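Local coordinates for protein 455aa long hypothetical phospho-sugar mutase (Sulfolobus tokodaii, PDB 2F7L) that interconverts glucosamine 6-phosphate and glucosamine 1-phosphate, and likewise the galactosamine phosphates, as a magnesium-dependent phosphohexose mutase feeding UDP-amino-sugar synthesis, at residues A[23-32]-A[53-64]; A[38-47]-A[88-99]. One frame throughout, in Å; residues are numbered along the deposited sequence.

How the contacts relate
From the N terminus the chain runs through helix 20-34, strand 39-44 and helix 50-63, and contact 1 closes this helix-strand-helix unit by packing 53-64 against 23-32. Contact 2 starts inside that loop, at 38-47, and closes beyond it, at 88-99, after strand 67-73 and helix 76-86 have been made; the two contacts therefore cross rather than nest. Contact 1 pairs two helices, whereas contact 2 joins neighbouring parallel strands of the mixed sheet of domain I. They meet where helix 50-63 lies on the sheet: V54 packs on R44 and I94, L53 on I94, and L61 on V42.

Contact 1 (A[23-32]-A[53-64]); sequences VLKLSKAIGT and LVKIVEGGLLSV
V23 turns CG1 anti to its own backbone nitrogen (chi1 171°), which brings that methyl against V57, while CG2 stays beside the nitrogen and faces L53. V23 CG1 lies 3.5 Å from V57 CG2, and V23 CG2 is 3.7 Å from L53 CD2, with the V23 and L53 side chains at about a right angle. I56, just before V57, brings its branch methyl CG2 against the backbone of L24, and this CG2 sits 3.7 Å from L24 CB.

In the middle, S27 is a knob in a hole formed by I56, V57, G60 and L61. Its hydroxyl lies beside its own backbone nitrogen (chi1 -69°), OG being 3.3 Å from V57 CA, yet it makes no bond across the interface. Instead S27 OG donates to V23 O at 2.8 Å, one turn back, which satisfies the buried hydroxyl within its own helix. S27 N reaches the same oxygen from the opposite face of its plane. G60 presents bare backbone here, and its CA comes 3.8 Å from S27 CB.

Toward the C-terminal ends, L61 CD2 packs against S27 O and G31 CA. V64 CG2 lies 3.6 Å from G31 CA, a second place where a glycine lets a side chain settle directly on backbone, while V64 CG1 faces T32 OG1. That hydroxyl donates to K28 O and is also hydrogen-bonded to N134 N.

No hydrogen bond links the segments. With axes 7.6 Å apart and crossing at -43°, this is close helix packing, knobs-into-holes in character at S27, with G60 and G31 letting the backbones approach. V23 and V57 both touch I106 of strand 103-109, placing the pair on one side of the central sheet in the alpha/beta/alpha domain I of phosphohexose mutases.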
loop_
_atom_site.group_PDB
_atom_site.type_symbol
_atom_site.label_atom_id
_atom_site.label_comp_id
_atom_site.label_asym_id
_atom_site.label_seq_id
_atom_site.Cartn_x
_atom_site.Cartn_y
_atom_site.Cartn_z
ATOM N N VAL A 23 15.080 -14.293 11.475
ATOM C CA VAL A 23 14.315 -14.745 10.330
ATOM C C VAL A 23 14.291 -16.270 10.315
ATOM O O VAL A 23 13.306 -16.890 9.933
ATOM C CB VAL A 23 14.925 -14.199 9.017
ATOM C CG1 VAL A 23 14.243 -14.852 7.792
ATOM C CG2 VAL A 23 14.782 -12.673 8.976
ATOM N N LEU A 24 15.369 -16.896 10.736
ATOM C CA LEU A 24 15.346 -18.342 10.745
ATOM C C LEU A 24 14.238 -18.852 11.689
ATOM O O LEU A 24 13.497 -19.786 11.340
ATOM C CB LEU A 24 16.707 -18.918 11.165
ATOM C CG LEU A 24 16.685 -20.443 11.356
ATOM C CD1 LEU A 24 16.259 -21.125 10.061
ATOM C CD2 LEU A 24 18.039 -20.924 11.811
ATOM N N LYS A 25 14.121 -18.240 12.869
ATOM C CA LYS A 25 13.107 -18.657 13.839
ATOM C C LYS A 25 11.697 -18.314 13.361
ATOM O O LYS A 25 10.766 -19.139 13.454
ATOM C CB LYS A 25 13.379 -17.996 15.192
ATOM C CG LYS A 25 12.756 -18.688 16.401
ATOM C CD LYS A 25 13.570 -18.333 17.624
ATOM C CE LYS A 25 12.691 -17.880 18.767
ATOM N NZ LYS A 25 13.461 -17.607 20.015
ATOM N N LEU A 26 11.561 -17.091 12.850
ATOM C CA LEU A 26 10.300 -16.597 12.331
ATOM C C LEU A 26 9.783 -17.518 11.210
ATOM O O LEU A 26 8.580 -17.634 11.012
ATOM C CB LEU A 26 10.505 -15.167 11.824
ATOM C CG LEU A 26 9.320 -14.210 11.622
ATOM C CD1 LEU A 26 9.108 -13.978 10.151
ATOM C CD2 LEU A 26 8.051 -14.757 12.275
ATOM N N SER A 27 10.705 -18.187 10.511
ATOM C CA SER A 27 10.408 -19.111 9.411
ATOM C C SER A 27 9.903 -20.482 9.831
ATOM O O SER A 27 9.164 -21.121 9.087
ATOM C CB SER A 27 11.653 -19.330 8.564
ATOM O OG SER A 27 11.979 -18.149 7.868
ATOM N N LYS A 28 10.356 -20.958 10.992
ATOM C CA LYS A 28 9.921 -22.249 11.511
ATOM C C LYS A 28 8.496 -22.009 12.013
ATOM O O LYS A 28 7.622 -22.882 11.928
ATOM C CB LYS A 28 10.766 -22.689 12.712
ATOM C CG LYS A 28 12.251 -22.443 12.641
ATOM C CD LYS A 28 12.997 -23.660 12.173
ATOM C CE LYS A 28 14.215 -23.901 13.034
ATOM N NZ LYS A 28 13.889 -24.491 14.353
ATOM N N ALA A 29 8.286 -20.816 12.564
ATOM C CA ALA A 29 6.984 -20.439 13.091
ATOM C C ALA A 29 5.983 -20.327 11.950
ATOM O O ALA A 29 4.910 -20.914 12.013
ATOM C CB ALA A 29 7.084 -19.110 13.849
ATOM N N ILE A 30 6.349 -19.585 10.903
ATOM C CA ILE A 30 5.469 -19.409 9.756
ATOM C C ILE A 30 5.187 -20.760 9.131
ATOM O O ILE A 30 4.050 -21.063 8.775
ATOM C CB ILE A 30 6.091 -18.475 8.692
ATOM C CG1 ILE A 30 6.163 -17.041 9.238
ATOM C CG2 ILE A 30 5.246 -18.489 7.416
ATOM C CD1 ILE A 30 7.083 -16.104 8.442
ATOM N N GLY A 31 6.224 -21.579 9.022
ATOM C CA GLY A 31 6.058 -22.887 8.439
ATOM C C GLY A 31 5.193 -23.783 9.303
ATOM O O GLY A 31 4.339 -24.532 8.797
ATOM N N THR A 32 5.409 -23.723 10.610
ATOM C CA THR A 32 4.623 -24.543 11.491
ATOM C C THR A 32 3.167 -24.089 11.392
ATOM O O THR A 32 2.247 -24.904 11.438
ATOM C CB THR A 32 5.113 -24.423 12.930
ATOM O OG1 THR A 32 6.424 -24.994 13.035
ATOM C CG2 THR A 32 4.170 -25.132 13.856
ATOM N N LEU A 53 18.405 -13.414 3.035
ATOM C CA LEU A 53 17.122 -13.696 3.663
ATOM C C LEU A 53 16.255 -14.747 2.990
ATOM O O LEU A 53 15.557 -15.485 3.665
ATOM C CB LEU A 53 16.341 -12.403 3.848
ATOM C CG LEU A 53 16.972 -11.488 4.917
ATOM C CD1 LEU A 53 16.052 -10.291 5.223
ATOM C CD2 LEU A 53 17.246 -12.306 6.204
ATOM N N VAL A 54 16.292 -14.843 1.667
ATOM C CA VAL A 54 15.490 -15.860 1.001
ATOM C C VAL A 54 16.075 -17.233 1.306
ATOM O O VAL A 54 15.342 -18.203 1.467
ATOM C CB VAL A 54 15.448 -15.643 -0.528
ATOM C CG1 VAL A 54 15.032 -16.957 -1.253
ATOM C CG2 VAL A 54 14.463 -14.509 -0.844
ATOM N N LYS A 55 17.396 -17.326 1.380
ATOM C CA LYS A 55 17.998 -18.607 1.689
ATOM C C LYS A 55 17.639 -19.032 3.130
ATOM O O LYS A 55 17.369 -20.204 3.399
ATOM C CB LYS A 55 19.515 -18.516 1.522
ATOM C CG LYS A 55 19.963 -18.091 0.133
ATOM C CD LYS A 55 20.036 -19.252 -0.841
ATOM C CE LYS A 55 19.294 -18.900 -2.141
ATOM N NZ LYS A 55 19.498 -17.464 -2.569
ATOM N N ILE A 56 17.626 -18.077 4.050
ATOM C CA ILE A 56 17.310 -18.387 5.435
ATOM C C ILE A 56 15.861 -18.865 5.563
ATOM O O ILE A 56 15.593 -19.868 6.226
ATOM C CB ILE A 56 17.540 -17.151 6.378
ATOM C CG1 ILE A 56 19.005 -16.670 6.307
ATOM C CG2 ILE A 56 17.183 -17.527 7.816
ATOM C CD1 ILE A 56 20.043 -17.661 6.848
ATOM N N VAL A 57 14.943 -18.148 4.918
ATOM C CA VAL A 57 13.534 -18.494 4.951
ATOM C C VAL A 57 13.304 -19.902 4.394
ATOM O O VAL A 57 12.634 -20.727 5.031
ATOM C CB VAL A 57 12.668 -17.434 4.147
ATOM C CG1 VAL A 57 11.259 -17.996 3.845
ATOM C CG2 VAL A 57 12.548 -16.117 4.951
ATOM N N GLU A 58 13.859 -20.170 3.211
ATOM C CA GLU A 58 13.729 -21.474 2.560
ATOM C C GLU A 58 14.287 -22.583 3.441
ATOM O O GLU A 58 13.666 -23.661 3.591
ATOM C CB GLU A 58 14.433 -21.453 1.208
ATOM C CG GLU A 58 13.699 -20.560 0.241
ATOM C CD GLU A 58 14.389 -20.364 -1.099
ATOM O OE1 GLU A 58 13.747 -19.695 -1.935
ATOM O OE2 GLU A 58 15.533 -20.848 -1.317
ATOM N N GLY A 59 15.453 -22.321 4.020
ATOM C CA GLY A 59 16.044 -23.290 4.919
ATOM C C GLY A 59 15.098 -23.484 6.096
ATOM O O GLY A 59 14.845 -24.608 6.513
ATOM N N GLY A 60 14.550 -22.390 6.615
ATOM C CA GLY A 60 13.627 -22.478 7.735
ATOM C C GLY A 60 12.344 -23.244 7.450
ATOM O O GLY A 60 11.892 -24.057 8.272
ATOM N N LEU A 61 11.749 -23.001 6.286
ATOM C CA LEU A 61 10.513 -23.686 5.927
ATOM C C LEU A 61 10.718 -25.204 5.671
ATOM O O LEU A 61 9.830 -26.026 5.937
ATOM C CB LEU A 61 9.901 -22.992 4.710
ATOM C CG LEU A 61 9.479 -21.526 4.922
ATOM C CD1 LEU A 61 9.261 -20.804 3.575
ATOM C CD2 LEU A 61 8.212 -21.493 5.796
ATOM N N LEU A 62 11.883 -25.590 5.153
ATOM C CA LEU A 62 12.132 -27.010 4.920
ATOM C C LEU A 62 12.193 -27.718 6.287
ATOM O O LEU A 62 11.550 -28.748 6.494
ATOM C CB LEU A 62 13.431 -27.213 4.115
ATOM C CG LEU A 62 13.422 -26.664 2.672
ATOM C CD1 LEU A 62 14.795 -26.761 2.063
ATOM C CD2 LEU A 62 12.414 -27.411 1.807
ATOM N N SER A 63 12.923 -27.147 7.238
ATOM C CA SER A 63 13.032 -27.760 8.565
ATOM C C SER A 63 11.668 -28.109 9.162
ATOM O O SER A 63 11.558 -28.985 10.024
ATOM C CB SER A 63 13.805 -26.847 9.535
ATOM O OG SER A 63 13.080 -25.659 9.842
ATOM N N VAL A 64 10.622 -27.437 8.715
ATOM C CA VAL A 64 9.325 -27.757 9.261
ATOM C C VAL A 64 8.375 -28.412 8.252
ATOM O O VAL A 64 7.134 -28.338 8.384
ATOM C CB VAL A 64 8.697 -26.524 9.909
ATOM C CG1 VAL A 64 9.507 -26.158 11.134
ATOM C CG2 VAL A 64 8.666 -25.355 8.930
#

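Contact 2 (A[38-47]-A[88-99]); sequences SKILVGRDVR and YDGGVVITASHN
The R47 guanidinium has the methyl of A96 over one face, CB 3.3 Å above the plane and over its centre, and the carbonyl oxygens of S97 and N99 at its edge, in plane. R47 NH2 sits on a lone pair of N99 O, whereas NH1 reaches that oxygen from above the carbonyl plane at a bent 138°. R47 NH2 also donates to S97 O at 2.9 Å, from above that carbonyl's plane. At the far end, the Y88 ring carries L41 CB over the centre of one face, a CH-pi contact 3.7 Å from the centroid, with the K39 carbonyl at its edge; Y88 OH is hydrogen-bonded to E148.

Between run parallel strands 39-44 and 90-94. L41 and G43 each bond through both N and O to 90-94, and D45 N continues to I94 O. D89 OD2 takes K39 N at 2.8 Å, nearly straight at 173°, on its anti lone pair.

D45 joins sheet to loop: OD2 accepts from T95 OG1 at 2.7 Å and salt-bridges R47 NE at 3.0 Å, while OD1 closes an Asx turn on R47 N. This charged network holds the carbonyls of S97 and N99, on either side of H98, and so fixes the backbone carrying S97, by similarity the phosphoserine intermediate; its hydroxyl has its own hydrogen bond to D8, near D241, by similarity a magnesium ligand.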
loop_
_atom_site.group_PDB
_atom_site.type_symbol
_atom_site.label_atom_id
_atom_site.label_comp_id
_atom_site.label_asym_id
_atom_site.label_seq_id
_atom_site.Cartn_x
_atom_site.Cartn_y
_atom_site.Cartn_z
ATOM N N SER A 38 2.477 -28.003 3.118
ATOM C CA SER A 38 1.776 -26.870 2.563
ATOM C C SER A 38 2.681 -26.285 1.478
ATOM O O SER A 38 3.925 -26.286 1.598
ATOM C CB SER A 38 1.472 -25.836 3.641
ATOM O OG SER A 38 2.659 -25.396 4.253
ATOM N N LYS A 39 2.058 -25.811 0.405
ATOM C CA LYS A 39 2.795 -25.249 -0.713
ATOM C C LYS A 39 2.941 -23.762 -0.516
ATOM O O LYS A 39 1.951 -23.038 -0.574
ATOM C CB LYS A 39 2.052 -25.569 -2.008
ATOM C CG LYS A 39 2.073 -27.041 -2.363
ATOM C CD LYS A 39 1.064 -27.334 -3.429
ATOM C CE LYS A 39 1.319 -28.687 -4.048
ATOM N NZ LYS A 39 1.622 -29.679 -2.983
ATOM N N ILE A 40 4.173 -23.315 -0.277
ATOM C CA ILE A 40 4.428 -21.899 -0.006
ATOM C C ILE A 40 5.332 -21.206 -0.986
ATOM O O ILE A 40 6.453 -21.636 -1.221
ATOM C CB ILE A 40 5.033 -21.679 1.417
ATOM C CG1 ILE A 40 4.100 -22.232 2.499
ATOM C CG2 ILE A 40 5.267 -20.202 1.650
ATOM C CD1 ILE A 40 2.740 -21.605 2.518
ATOM N N LEU A 41 4.856 -20.099 -1.532
ATOM C CA LEU A 41 5.630 -19.341 -2.507
ATOM C C LEU A 41 6.481 -18.264 -1.811
ATOM O O LEU A 41 5.963 -17.461 -1.038
ATOM C CB LEU A 41 4.664 -18.692 -3.495
ATOM C CG LEU A 41 5.109 -18.278 -4.898
ATOM C CD1 LEU A 41 4.589 -16.885 -5.172
ATOM C CD2 LEU A 41 6.615 -18.305 -5.041
ATOM N N VAL A 42 7.779 -18.242 -2.092
ATOM C CA VAL A 42 8.679 -17.255 -1.493
ATOM C C VAL A 42 9.206 -16.293 -2.551
ATOM O O VAL A 42 9.748 -16.726 -3.555
ATOM C CB VAL A 42 9.894 -17.933 -0.817
ATOM C CG1 VAL A 42 10.800 -16.884 -0.217
ATOM C CG2 VAL A 42 9.423 -18.919 0.247
ATOM N N GLY A 43 9.053 -14.991 -2.328
ATOM C CA GLY A 43 9.527 -14.006 -3.299
ATOM C C GLY A 43 10.178 -12.828 -2.598
ATOM O O GLY A 43 10.178 -12.797 -1.370
ATOM N N ARG A 44 10.719 -11.860 -3.340
ATOM C CA ARG A 44 11.390 -10.708 -2.702
ATOM C C ARG A 44 11.445 -9.428 -3.521
ATOM O O ARG A 44 11.329 -9.447 -4.743
ATOM C CB ARG A 44 12.829 -11.068 -2.329
ATOM C CG ARG A 44 13.799 -11.033 -3.496
ATOM C CD ARG A 44 15.135 -11.587 -3.061
ATOM N NE ARG A 44 16.243 -10.783 -3.558
ATOM C CZ ARG A 44 16.890 -11.020 -4.697
ATOM N NH1 ARG A 44 16.539 -12.058 -5.464
ATOM N NH2 ARG A 44 17.888 -10.215 -5.070
ATOM N N ASP A 45 11.615 -8.305 -2.840
ATOM C CA ASP A 45 11.730 -7.068 -3.562
ATOM C C ASP A 45 13.232 -6.853 -3.795
ATOM O O ASP A 45 14.024 -7.792 -3.721
ATOM C CB ASP A 45 11.087 -5.918 -2.791
ATOM C CG ASP A 45 11.892 -5.492 -1.582
ATOM O OD1 ASP A 45 13.011 -6.023 -1.374
ATOM O OD2 ASP A 45 11.398 -4.615 -0.845
ATOM N N VAL A 46 13.657 -5.634 -4.050
ATOM C CA VAL A 46 15.062 -5.456 -4.356
ATOM C C VAL A 46 16.032 -5.243 -3.207
ATOM O O VAL A 46 17.234 -5.286 -3.413
ATOM C CB VAL A 46 15.231 -4.285 -5.379
ATOM C CG1 VAL A 46 15.142 -2.932 -4.663
ATOM C CG2 VAL A 46 16.536 -4.427 -6.136
ATOM N N ARG A 47 15.520 -5.058 -2.002
ATOM C CA ARG A 47 16.354 -4.732 -0.840
ATOM C C ARG A 47 17.652 -5.463 -0.481
ATOM O O ARG A 47 17.904 -6.587 -0.859
ATOM C CB ARG A 47 15.464 -4.660 0.401
ATOM C CG ARG A 47 14.461 -3.553 0.345
ATOM C CD ARG A 47 13.353 -3.793 1.331
ATOM N NE ARG A 47 12.338 -2.744 1.258
ATOM C CZ ARG A 47 12.523 -1.484 1.660
ATOM N NH1 ARG A 47 13.694 -1.105 2.176
ATOM N NH2 ARG A 47 11.535 -0.600 1.533
ATOM N N TYR A 88 -1.238 -21.709 -4.393
ATOM C CA TYR A 88 -0.465 -21.809 -3.161
ATOM C C TYR A 88 -1.260 -21.769 -1.868
ATOM O O TYR A 88 -2.376 -21.271 -1.818
ATOM C CB TYR A 88 0.606 -20.729 -3.154
ATOM C CG TYR A 88 1.659 -20.992 -4.202
ATOM C CD1 TYR A 88 2.660 -21.947 -3.992
ATOM C CD2 TYR A 88 1.641 -20.305 -5.419
ATOM C CE1 TYR A 88 3.608 -22.210 -4.956
ATOM C CE2 TYR A 88 2.587 -20.557 -6.397
ATOM C CZ TYR A 88 3.566 -21.516 -6.160
ATOM O OH TYR A 88 4.464 -21.799 -7.152
ATOM N N ASP A 89 -0.667 -22.302 -0.812
ATOM C CA ASP A 89 -1.306 -22.324 0.489
ATOM C C ASP A 89 -1.025 -21.023 1.243
ATOM O O ASP A 89 -1.571 -20.795 2.327
ATOM C CB ASP A 89 -0.786 -23.514 1.279
ATOM C CG ASP A 89 -1.411 -24.803 0.833
ATOM O OD1 ASP A 89 -2.644 -24.916 0.990
ATOM O OD2 ASP A 89 -0.693 -25.699 0.331
ATOM N N GLY A 90 -0.164 -20.197 0.648
ATOM C CA GLY A 90 0.236 -18.920 1.208
ATOM C C GLY A 90 1.635 -18.581 0.703
ATOM O O GLY A 90 2.211 -19.298 -0.121
ATOM N N GLY A 91 2.199 -17.487 1.186
ATOM C CA GLY A 91 3.533 -17.135 0.766
ATOM C C GLY A 91 4.184 -16.175 1.735
ATOM O O GLY A 91 3.534 -15.636 2.632
ATOM N N VAL A 92 5.486 -15.988 1.575
ATOM C CA VAL A 92 6.200 -15.046 2.399
ATOM C C VAL A 92 7.103 -14.211 1.484
ATOM O O VAL A 92 7.894 -14.741 0.712
ATOM C CB VAL A 92 6.968 -15.764 3.546
ATOM C CG1 VAL A 92 7.027 -17.220 3.278
ATOM C CG2 VAL A 92 8.343 -15.168 3.733
ATOM N N VAL A 93 6.914 -12.894 1.551
ATOM C CA VAL A 93 7.668 -11.916 0.770
ATOM C C VAL A 93 8.731 -11.214 1.665
ATOM O O VAL A 93 8.430 -10.759 2.786
ATOM C CB VAL A 93 6.708 -10.822 0.206
ATOM C CG1 VAL A 93 7.452 -9.916 -0.697
ATOM C CG2 VAL A 93 5.554 -11.436 -0.508
ATOM N N ILE A 94 9.961 -11.124 1.163
ATOM C CA ILE A 94 11.061 -10.470 1.881
ATOM C C ILE A 94 11.025 -9.024 1.449
ATOM O O ILE A 94 11.490 -8.696 0.358
ATOM C CB ILE A 94 12.458 -11.070 1.502
ATOM C CG1 ILE A 94 12.619 -12.476 2.085
ATOM C CG2 ILE A 94 13.579 -10.229 2.094
ATOM C CD1 ILE A 94 11.464 -13.395 1.822
ATOM N N THR A 95 10.491 -8.163 2.314
ATOM C CA THR A 95 10.348 -6.746 1.988
ATOM C C THR A 95 10.143 -5.844 3.202
ATOM O O THR A 95 9.661 -6.285 4.250
ATOM C CB THR A 95 9.137 -6.546 1.034
ATOM O OG1 THR A 95 9.149 -5.221 0.490
ATOM C CG2 THR A 95 7.813 -6.782 1.790
ATOM N N ALA A 96 10.503 -4.572 3.048
ATOM C CA ALA A 96 10.325 -3.585 4.121
ATOM C C ALA A 96 9.393 -2.480 3.616
ATOM O O ALA A 96 9.454 -1.336 4.048
ATOM C CB ALA A 96 11.677 -2.997 4.566
ATOM N N SER A 97 8.533 -2.850 2.679
ATOM C CA SER A 97 7.550 -1.941 2.105
ATOM C C SER A 97 8.145 -0.611 1.595
ATOM O O SER A 97 8.784 -0.565 0.531
ATOM C CB SER A 97 6.438 -1.683 3.145
ATOM O OG SER A 97 5.236 -1.180 2.555
ATOM N N HIS A 98 7.940 0.452 2.372
ATOM C CA HIS A 98 8.387 1.811 2.033
ATOM C C HIS A 98 9.630 2.282 2.820
ATOM O O HIS A 98 10.258 3.292 2.452
ATOM C CB HIS A 98 7.255 2.781 2.343
ATOM C CG HIS A 98 6.779 2.664 3.756
ATOM N ND1 HIS A 98 5.927 1.660 4.170
ATOM C CD2 HIS A 98 7.138 3.337 4.877
ATOM C CE1 HIS A 98 5.786 1.720 5.482
ATOM N NE2 HIS A 98 6.511 2.727 5.935
ATOM N N ASN A 99 9.943 1.582 3.915
ATOM C CA ASN A 99 11.081 1.919 4.771
ATOM C C ASN A 99 12.335 2.237 3.973
ATOM O O ASN A 99 12.527 1.730 2.876
ATOM C CB ASN A 99 11.413 0.755 5.706
ATOM C CG ASN A 99 10.424 0.596 6.820
ATOM O OD1 ASN A 99 9.213 0.669 6.615
ATOM N ND2 ASN A 99 10.935 0.355 8.019
#